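Local coordinates for calcium binding protein (Fasciola hepatica, PDB 5FX0), which probably binds calcium ions as a whole protein, of which this chain is the C-terminal dynein light chain-like domain that pairs with a second copy, at residues G43-M48 with G93-L98; D50-M55 with C69-G74; V28-K33 with L86-R91. One frame throughout, in Å; residues are numbered along the deposited sequence.

Contact 1 of 3, residues G43-M48 with G93-L98; sequences GKDEEM and GRHICL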
loop_
_atom_site.group_PDB
_atom_site.type_symbol
_atom_site.label_atom_id
_atom_site.label_comp_id
_atom_site.label_asym_id
_atom_site.label_seq_id
_atom_site.Cartn_x
_atom_site.Cartn_y
_atom_site.Cartn_z
ATOM N N GLY A 43 -1.025 -9.041 17.839
ATOM C CA GLY A 43 -0.423 -7.837 17.260
ATOM C C GLY A 43 1.024 -7.937 16.782
ATOM O O GLY A 43 1.653 -6.906 16.545
ATOM N N LYS A 44 1.550 -9.153 16.608
ATOM C CA LYS A 44 2.957 -9.345 16.220
ATOM C C LYS A 44 3.182 -8.793 14.815
ATOM O O LYS A 44 2.299 -8.896 13.966
ATOM C CB LYS A 44 3.347 -10.831 16.207
ATOM C CG LYS A 44 3.187 -11.621 17.500
ATOM C CD LYS A 44 3.512 -13.104 17.273
ATOM C CE LYS A 44 2.629 -14.043 18.085
ATOM N NZ LYS A 44 2.807 -13.920 19.562
ATOM N N ASP A 45 4.368 -8.252 14.556
ATOM C CA ASP A 45 4.684 -7.687 13.232
ATOM C C ASP A 45 4.974 -8.729 12.133
ATOM O O ASP A 45 4.478 -8.591 11.009
ATOM C CB ASP A 45 5.804 -6.643 13.334
ATOM C CG ASP A 45 5.282 -5.264 13.742
ATOM O OD1 ASP A 45 4.189 -5.165 14.361
ATOM O OD2 ASP A 45 5.966 -4.270 13.423
ATOM N N GLU A 46 5.722 -9.781 12.460
ATOM C CA GLU A 46 5.901 -10.914 11.536
ATOM C C GLU A 46 4.634 -11.754 11.285
ATOM O O GLU A 46 4.674 -12.721 10.521
ATOM C CB GLU A 46 7.008 -11.838 12.037
ATOM C CG GLU A 46 8.391 -11.210 12.015
ATOM C CD GLU A 46 9.470 -12.195 11.591
ATOM O OE1 GLU A 46 9.572 -13.274 12.216
ATOM O OE2 GLU A 46 10.212 -11.890 10.631
ATOM N N GLU A 47 3.532 -11.410 11.947
ATOM C CA GLU A 47 2.221 -11.992 11.671
ATOM C C GLU A 47 1.349 -11.179 10.694
ATOM O O GLU A 47 0.265 -11.641 10.306
ATOM C CB GLU A 47 1.466 -12.169 13.004
ATOM C CG GLU A 47 1.897 -13.388 13.807
ATOM C CD GLU A 47 1.712 -14.690 13.042
ATOM O OE1 GLU A 47 0.733 -14.806 12.269
ATOM O OE2 GLU A 47 2.554 -15.598 13.203
ATOM N N MET A 48 1.814 -9.998 10.276
ATOM C CA MET A 48 0.932 -9.048 9.587
ATOM C C MET A 48 0.643 -9.422 8.130
ATOM O O MET A 48 -0.485 -9.230 7.646
ATOM C CB MET A 48 1.453 -7.611 9.728
ATOM C CG MET A 48 1.251 -6.999 11.101
ATOM S SD MET A 48 -0.480 -6.825 11.620
ATOM C CE MET A 48 -0.615 -8.180 12.785
ATOM N N GLY A 93 -4.498 1.040 16.591
ATOM C CA GLY A 93 -3.235 1.222 17.291
ATOM C C GLY A 93 -2.129 1.731 16.396
ATOM O O GLY A 93 -2.240 2.796 15.783
ATOM N N ARG A 94 -1.065 0.952 16.310
ATOM C CA ARG A 94 0.085 1.295 15.471
ATOM C C ARG A 94 -0.072 0.908 14.000
ATOM O O ARG A 94 0.661 1.410 13.141
ATOM C CB ARG A 94 1.371 0.673 16.047
ATOM C CG ARG A 94 1.515 -0.836 15.985
ATOM C CD ARG A 94 2.920 -1.241 16.452
ATOM N NE ARG A 94 3.171 -2.666 16.264
ATOM C CZ ARG A 94 2.684 -3.651 17.033
ATOM N NH1 ARG A 94 1.906 -3.400 18.092
ATOM N NH2 ARG A 94 2.982 -4.914 16.737
ATOM N N HIS A 95 -0.992 -0.002 13.720
ATOM C CA HIS A 95 -1.224 -0.471 12.364
ATOM C C HIS A 95 -2.276 0.334 11.611
ATOM O O HIS A 95 -3.296 0.724 12.173
ATOM C CB HIS A 95 -1.622 -1.927 12.407
ATOM C CG HIS A 95 -0.559 -2.788 12.990
ATOM N ND1 HIS A 95 0.689 -2.905 12.416
ATOM C CD2 HIS A 95 -0.533 -3.535 14.116
ATOM C CE1 HIS A 95 1.431 -3.709 13.150
ATOM N NE2 HIS A 95 0.714 -4.099 14.189
ATOM N N ILE A 96 -1.990 0.573 10.335
ATOM C CA ILE A 96 -2.889 1.242 9.403
ATOM C C ILE A 96 -3.243 0.163 8.409
ATOM O O ILE A 96 -2.355 -0.485 7.878
ATOM C CB ILE A 96 -2.208 2.431 8.678
ATOM C CG1 ILE A 96 -1.960 3.593 9.661
ATOM C CG2 ILE A 96 -3.039 2.903 7.478
ATOM C CD1 ILE A 96 -0.900 4.586 9.208
ATOM N N CYS A 97 -4.537 -0.031 8.173
ATOM C CA CYS A 97 -5.016 -0.927 7.140
ATOM C C CYS A 97 -5.560 -0.142 5.946
ATOM O O CYS A 97 -6.452 0.661 6.098
ATOM C CB CYS A 97 -6.091 -1.849 7.705
ATOM S SG CYS A 97 -6.737 -2.989 6.478
ATOM N N LEU A 98 -4.994 -0.388 4.775
ATOM C CA LEU A 98 -5.508 0.086 3.515
ATOM C C LEU A 98 -6.083 -1.124 2.775
ATOM O O LEU A 98 -5.374 -2.081 2.525
ATOM C CB LEU A 98 -4.392 0.712 2.673
ATOM C CG LEU A 98 -3.481 1.728 3.353
ATOM C CD1 LEU A 98 -2.425 2.169 2.349
ATOM C CD2 LEU A 98 -4.241 2.942 3.907
#
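In this dynein light chain fold Arg94, just ahead of strand 95-101, ties the strand's start to the loop between helices 24-40 and 48-63. Its CB carries CG in the crowded position between backbone N and carbonyl carbon (chi1 69°), which puts CG 3.8 Å above the centre of the His95 ring. From CG the chain runs extended to NE, which makes a weak hydrogen bond to Asp45 OD1. CZ makes no polar contact itself; beyond it NH2 sits between two acceptors. One is Asp45 OD1, 2.7 Å from Arg94 NH2, in a salt bridge whose N-H...O bond is nearly straight and close to the guanidinium plane, though NH2 meets the carboxylate from above. The other is Gly43 O, very close at 2.4 Å from Arg94 NH2 and tilted out of the guanidinium plane; it is met nearly along the C=O axis but by a bent N-H (119°).

Met48, bent at chi2 and chi3, covers the opposite face of His95. Asp45 and Met48 also pack on Trp77 of the second subunit, so this corner borders the dimer interface. Met48 SD sits 3.9 Å from the centroid of the His95 ring, 9° off its normal.

Contact 2 of 3, residues D50-M55 with C69-G74; sequences DVAQDM and CVILTG
Ile71 lays its CD1 methyl against helix 48-63, touching Val51 and the backbone of Ala52 together, in the helix-on-sheet packing of the dynein light chain fold. Strand 67-72 is an outermost strand of the antiparallel sheet within its own chain, and the helix runs roughly antiparallel to it, at 149°, with the axes of the two short segments 7.8 Å apart. So close an approach suits the small side chains at its middle, Ala52 and Cys69.

Ile71 has CG1 anti to the carbonyl carbon (chi1 -57°) and CD1 extended beyond it, which carries the methyl to the helix. There CD1 lies 3.7 Å from Val51 CG1, the two side chains crossing at about a right angle, and 4.0 Å from Ala52 CB. One turn further along the helix, Cys69 fills the corresponding place: its SG, anti to the backbone N (chi1 -176°), reaches Met55 CB at 3.9 Å and lies more loosely against Ala52 CB. Beyond CB the Met55 chain bends at chi2 and chi3 and leads away from the strand, towards Leu37 of helix 24-40.

Val70, between Cys69 and Ile71, points away from the helix and packs on Met78 of the second subunit. Residues 69-74 also pair antiparallel with a strand of that subunit, so the sheet continues across the dimer interface, as in dynein light chains, while the helix covers the face of the strand opposite Val70. All five touching residues are buried. Their side-chain contacts are apolar, and backbone carbonyls also touch: Ala52 O comes 3.6 Å from Cys69 CB.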
loop_
_atom_site.group_PDB
_atom_site.type_symbol
_atom_site.label_atom_id
_atom_site.label_comp_id
_atom_site.label_asym_id
_atom_site.label_seq_id
_atom_site.Cartn_x
_atom_site.Cartn_y
_atom_site.Cartn_z
ATOM N N ASP A 50 0.061 -12.370 7.254
ATOM C CA ASP A 50 -1.074 -13.309 7.384
ATOM C C ASP A 50 -2.377 -12.562 7.611
ATOM O O ASP A 50 -3.402 -12.898 7.017
ATOM C CB ASP A 50 -0.864 -14.315 8.525
ATOM C CG ASP A 50 0.419 -15.136 8.364
ATOM O OD1 ASP A 50 0.758 -15.485 7.209
ATOM O OD2 ASP A 50 1.089 -15.418 9.389
ATOM N N VAL A 51 -2.331 -11.541 8.466
ATOM C CA VAL A 51 -3.493 -10.665 8.668
ATOM C C VAL A 51 -3.899 -10.010 7.342
ATOM O O VAL A 51 -5.084 -10.014 7.012
ATOM C CB VAL A 51 -3.243 -9.600 9.750
ATOM C CG1 VAL A 51 -4.427 -8.635 9.832
ATOM C CG2 VAL A 51 -2.961 -10.273 11.106
ATOM N N ALA A 52 -2.931 -9.515 6.567
ATOM C CA ALA A 52 -3.244 -8.896 5.274
ATOM C C ALA A 52 -3.918 -9.894 4.317
ATOM O O ALA A 52 -4.846 -9.542 3.567
ATOM C CB ALA A 52 -1.998 -8.298 4.640
ATOM N N GLN A 53 -3.469 -11.142 4.388
ATOM C CA GLN A 53 -4.012 -12.226 3.562
ATOM C C GLN A 53 -5.444 -12.568 3.937
ATOM O O GLN A 53 -6.308 -12.606 3.068
ATOM C CB GLN A 53 -3.137 -13.475 3.667
ATOM C CG GLN A 53 -3.408 -14.516 2.590
ATOM C CD GLN A 53 -2.760 -15.857 2.890
ATOM O OE1 GLN A 53 -3.240 -16.892 2.445
ATOM N NE2 GLN A 53 -1.671 -15.845 3.653
ATOM N N ASP A 54 -5.691 -12.806 5.218
ATOM C CA ASP A 54 -7.061 -13.075 5.714
ATOM C C ASP A 54 -8.058 -11.924 5.525
ATOM O O ASP A 54 -9.232 -12.153 5.222
ATOM C CB ASP A 54 -7.032 -13.506 7.182
ATOM C CG ASP A 54 -6.190 -14.770 7.404
ATOM O OD1 ASP A 54 -6.077 -15.598 6.460
ATOM O OD2 ASP A 54 -5.625 -14.917 8.518
ATOM N N MET A 55 -7.600 -10.690 5.680
ATOM C CA MET A 55 -8.446 -9.568 5.316
ATOM C C MET A 55 -8.865 -9.665 3.844
ATOM O O MET A 55 -10.049 -9.564 3.530
ATOM C CB MET A 55 -7.765 -8.221 5.586
ATOM C CG MET A 55 -7.786 -7.797 7.025
ATOM S SD MET A 55 -9.412 -7.499 7.735
ATOM C CE MET A 55 -10.063 -6.226 6.655
ATOM N N CYS A 69 -5.031 -5.598 0.154
ATOM C CA CYS A 69 -4.885 -5.131 1.528
ATOM C C CYS A 69 -3.416 -4.853 1.788
ATOM O O CYS A 69 -2.551 -5.673 1.468
ATOM C CB CYS A 69 -5.411 -6.146 2.549
ATOM S SG CYS A 69 -5.342 -5.510 4.254
ATOM N N VAL A 70 -3.142 -3.680 2.335
ATOM C CA VAL A 70 -1.817 -3.279 2.748
ATOM C C VAL A 70 -1.928 -2.869 4.208
ATOM O O VAL A 70 -2.839 -2.129 4.582
ATOM C CB VAL A 70 -1.283 -2.109 1.891
ATOM C CG1 VAL A 70 0.050 -1.588 2.415
ATOM C CG2 VAL A 70 -1.105 -2.537 0.453
ATOM N N ILE A 71 -1.009 -3.357 5.032
ATOM C CA ILE A 71 -0.918 -2.955 6.418
ATOM C C ILE A 71 0.401 -2.257 6.574
ATOM O O ILE A 71 1.421 -2.715 6.042
ATOM C CB ILE A 71 -1.019 -4.144 7.374
ATOM C CG1 ILE A 71 -2.322 -4.897 7.133
ATOM C CG2 ILE A 71 -0.995 -3.685 8.826
ATOM C CD1 ILE A 71 -2.434 -6.142 7.987
ATOM N N LEU A 72 0.392 -1.148 7.299
ATOM C CA LEU A 72 1.615 -0.438 7.542
ATOM C C LEU A 72 1.621 0.330 8.829
ATOM O O LEU A 72 0.632 0.419 9.517
ATOM C CB LEU A 72 1.922 0.490 6.385
ATOM C CG LEU A 72 0.913 1.600 6.147
ATOM C CD1 LEU A 72 1.610 2.945 6.119
ATOM C CD2 LEU A 72 0.203 1.336 4.835
ATOM N N THR A 73 2.800 0.827 9.153
ATOM C CA THR A 73 3.036 1.785 10.209
ATOM C C THR A 73 3.847 2.847 9.496
ATOM O O THR A 73 4.788 2.522 8.771
ATOM C CB THR A 73 3.871 1.166 11.353
ATOM O OG1 THR A 73 5.238 1.044 10.942
ATOM C CG2 THR A 73 3.350 -0.205 11.684
ATOM N N GLY A 74 3.491 4.097 9.683
ATOM C CA GLY A 74 4.228 5.196 9.090
ATOM C C GLY A 74 3.248 6.039 8.334
ATOM O O GLY A 74 2.074 6.060 8.670
#

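Contact 3 of 3, residues V28-K33 with L86-R91; sequences VEVTEK and LSIQFR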
loop_
_atom_site.group_PDB
_atom_site.type_symbol
_atom_site.label_atom_id
_atom_site.label_comp_id
_atom_site.label_asym_id
_atom_site.label_seq_id
_atom_site.Cartn_x
_atom_site.Cartn_y
_atom_site.Cartn_z
ATOM N N VAL A 28 -18.207 -1.139 9.542
ATOM C CA VAL A 28 -18.263 -1.827 10.830
ATOM C C VAL A 28 -17.773 -3.280 10.684
ATOM O O VAL A 28 -16.937 -3.695 11.451
ATOM C CB VAL A 28 -19.682 -1.758 11.479
ATOM C CG1 VAL A 28 -19.784 -2.646 12.732
ATOM C CG2 VAL A 28 -20.033 -0.317 11.853
ATOM N N GLU A 29 -18.264 -4.027 9.695
ATOM C CA GLU A 29 -17.831 -5.431 9.494
ATOM C C GLU A 29 -16.336 -5.561 9.245
ATOM O O GLU A 29 -15.666 -6.396 9.852
ATOM C CB GLU A 29 -18.527 -6.068 8.300
ATOM C CG GLU A 29 -19.996 -6.356 8.491
ATOM C CD GLU A 29 -20.611 -7.064 7.294
ATOM O OE1 GLU A 29 -20.285 -6.706 6.130
ATOM O OE2 GLU A 29 -21.438 -7.979 7.524
ATOM N N VAL A 30 -15.828 -4.736 8.339
ATOM C CA VAL A 30 -14.426 -4.761 7.968
ATOM C C VAL A 30 -13.531 -4.418 9.161
ATOM O O VAL A 30 -12.532 -5.112 9.403
ATOM C CB VAL A 30 -14.147 -3.799 6.799
ATOM C CG1 VAL A 30 -12.661 -3.624 6.546
ATOM C CG2 VAL A 30 -14.822 -4.312 5.536
ATOM N N THR A 31 -13.872 -3.366 9.909
ATOM C CA THR A 31 -13.043 -2.977 11.056
ATOM C C THR A 31 -13.119 -3.986 12.226
ATOM O O THR A 31 -12.099 -4.296 12.806
ATOM C CB THR A 31 -13.336 -1.554 11.543
ATOM O OG1 THR A 31 -14.709 -1.440 11.861
ATOM C CG2 THR A 31 -12.984 -0.516 10.488
ATOM N N GLU A 32 -14.289 -4.542 12.533
ATOM C CA GLU A 32 -14.381 -5.583 13.589
ATOM C C GLU A 32 -13.571 -6.839 13.228
ATOM O O GLU A 32 -12.854 -7.388 14.067
ATOM C CB GLU A 32 -15.824 -5.987 13.889
ATOM C CG GLU A 32 -16.767 -4.861 14.323
ATOM C CD GLU A 32 -16.478 -4.245 15.684
ATOM O OE1 GLU A 32 -15.542 -4.678 16.402
ATOM O OE2 GLU A 32 -17.222 -3.299 16.040
ATOM N N LYS A 33 -13.659 -7.255 11.966
ATOM C CA LYS A 33 -12.808 -8.324 11.431
ATOM C C LYS A 33 -11.315 -8.036 11.602
ATOM O O LYS A 33 -10.561 -8.896 12.080
ATOM C CB LYS A 33 -13.125 -8.598 9.950
ATOM C CG LYS A 33 -12.392 -9.788 9.353
ATOM C CD LYS A 33 -12.974 -11.094 9.854
ATOM C CE LYS A 33 -12.106 -12.307 9.516
ATOM N NZ LYS A 33 -12.232 -13.342 10.586
ATOM N N LEU A 86 -14.609 0.872 -4.104
ATOM C CA LEU A 86 -14.699 0.628 -2.668
ATOM C C LEU A 86 -13.295 0.613 -2.074
ATOM O O LEU A 86 -12.412 -0.105 -2.553
ATOM C CB LEU A 86 -15.373 -0.691 -2.362
ATOM C CG LEU A 86 -16.813 -0.842 -2.821
ATOM C CD1 LEU A 86 -17.284 -2.251 -2.489
ATOM C CD2 LEU A 86 -17.705 0.196 -2.159
ATOM N N SER A 87 -13.109 1.434 -1.050
ATOM C CA SER A 87 -11.897 1.460 -0.274
ATOM C C SER A 87 -12.189 1.825 1.157
ATOM O O SER A 87 -13.203 2.451 1.483
ATOM C CB SER A 87 -10.936 2.495 -0.834
ATOM O OG SER A 87 -11.449 3.785 -0.592
ATOM N N ILE A 88 -11.247 1.460 2.001
ATOM C CA ILE A 88 -11.269 1.805 3.405
ATOM C C ILE A 88 -9.821 1.924 3.874
ATOM O O ILE A 88 -8.928 1.178 3.417
ATOM C CB ILE A 88 -12.113 0.809 4.200
ATOM C CG1 ILE A 88 -12.392 1.310 5.603
ATOM C CG2 ILE A 88 -11.497 -0.587 4.243
ATOM C CD1 ILE A 88 -13.496 0.517 6.263
ATOM N N GLN A 89 -9.598 2.924 4.714
ATOM C CA GLN A 89 -8.319 3.207 5.337
ATOM C C GLN A 89 -8.631 3.510 6.775
ATOM O O GLN A 89 -9.454 4.355 7.060
ATOM C CB GLN A 89 -7.672 4.403 4.708
ATOM C CG GLN A 89 -7.491 4.252 3.219
ATOM C CD GLN A 89 -7.058 5.544 2.606
ATOM O OE1 GLN A 89 -6.212 6.253 3.146
ATOM N NE2 GLN A 89 -7.661 5.884 1.492
ATOM N N PHE A 90 -8.008 2.788 7.680
ATOM C CA PHE A 90 -8.231 3.017 9.087
ATOM C C PHE A 90 -7.019 2.638 9.907
ATOM O O PHE A 90 -6.135 1.948 9.434
ATOM C CB PHE A 90 -9.494 2.290 9.554
ATOM C CG PHE A 90 -9.430 0.810 9.427
ATOM C CD1 PHE A 90 -9.724 0.207 8.240
ATOM C CD2 PHE A 90 -9.089 0.018 10.512
ATOM C CE1 PHE A 90 -9.666 -1.174 8.105
ATOM C CE2 PHE A 90 -9.019 -1.367 10.394
ATOM C CZ PHE A 90 -9.325 -1.961 9.189
ATOM N N ARG A 91 -6.988 3.135 11.123
ATOM C CA ARG A 91 -5.904 2.887 12.050
ATOM C C ARG A 91 -6.456 2.038 13.198
ATOM O O ARG A 91 -7.556 2.274 13.707
ATOM C CB ARG A 91 -5.348 4.217 12.547
ATOM C CG ARG A 91 -4.329 4.132 13.684
ATOM C CD ARG A 91 -3.677 5.477 14.006
ATOM N NE ARG A 91 -2.772 5.881 12.921
ATOM C CZ ARG A 91 -3.058 6.721 11.912
ATOM N NH1 ARG A 91 -4.237 7.328 11.808
ATOM N NH2 ARG A 91 -2.138 6.958 10.980
#
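This is a buried apolar contact of a helix against a sheet, placed near the centre of the chain, where helix 24-40 of the dynein light chain fold packs on strand 87-92. The short segments cross at -44° with their axes 10.3 Å apart, a separation bridged by larger side chains. Thr31 and Phe90 contribute the most surface. Thr31 CG2, anti to the carbonyl carbon, stands over the middle of the Phe90 ring, 3.8 Å from the ring centroid and 5° off the normal, a clear CH-pi contact. The crowded first torsion of Phe90 (chi1 63°) turns the ring to offer this face, and Phe34 meets the same ring edge-to-face. Val30 comes from the preceding position on the helix: its CG1 meets Ile88 CG2 tip to tip at 4.0 Å and also reaches Phe90 CE1, crossing that ring obliquely at 4.2 Å. Val30 further touches Tyr63 of helix 48-63.

With its methyl on the ring, Thr31 keeps OG1 within the helix, hydrogen-bonded to Gln27 O. The buried hydroxyl is thereby satisfied locally, and the interface rests on apolar packing and the CH-pi contact, with no polar pair between the two segments.

From the N terminus, helix 24-40 opens contact 3, which closes at strand 87-92. The following loop opens contact 1 and helix 48-63 opens contact 2. Contact 2 closes first, at strand 67-72, and so lies within the spans of both others; contact 1 closes last, on strand 95-101, and therefore crosses contact 3. Contacts 2 and 3 bind the two helices to one antiparallel sheet, and contact 1 adds the loop between them. Strand 95-101 lies between the other two: Cys97 N meets Phe90 O on one flank and Ile96 N meets Leu72 O on the other. Met55 CE packs on Val30 CG1, joining contacts 2 and 3, while contacts 1 and 2 adjoin the second subunit.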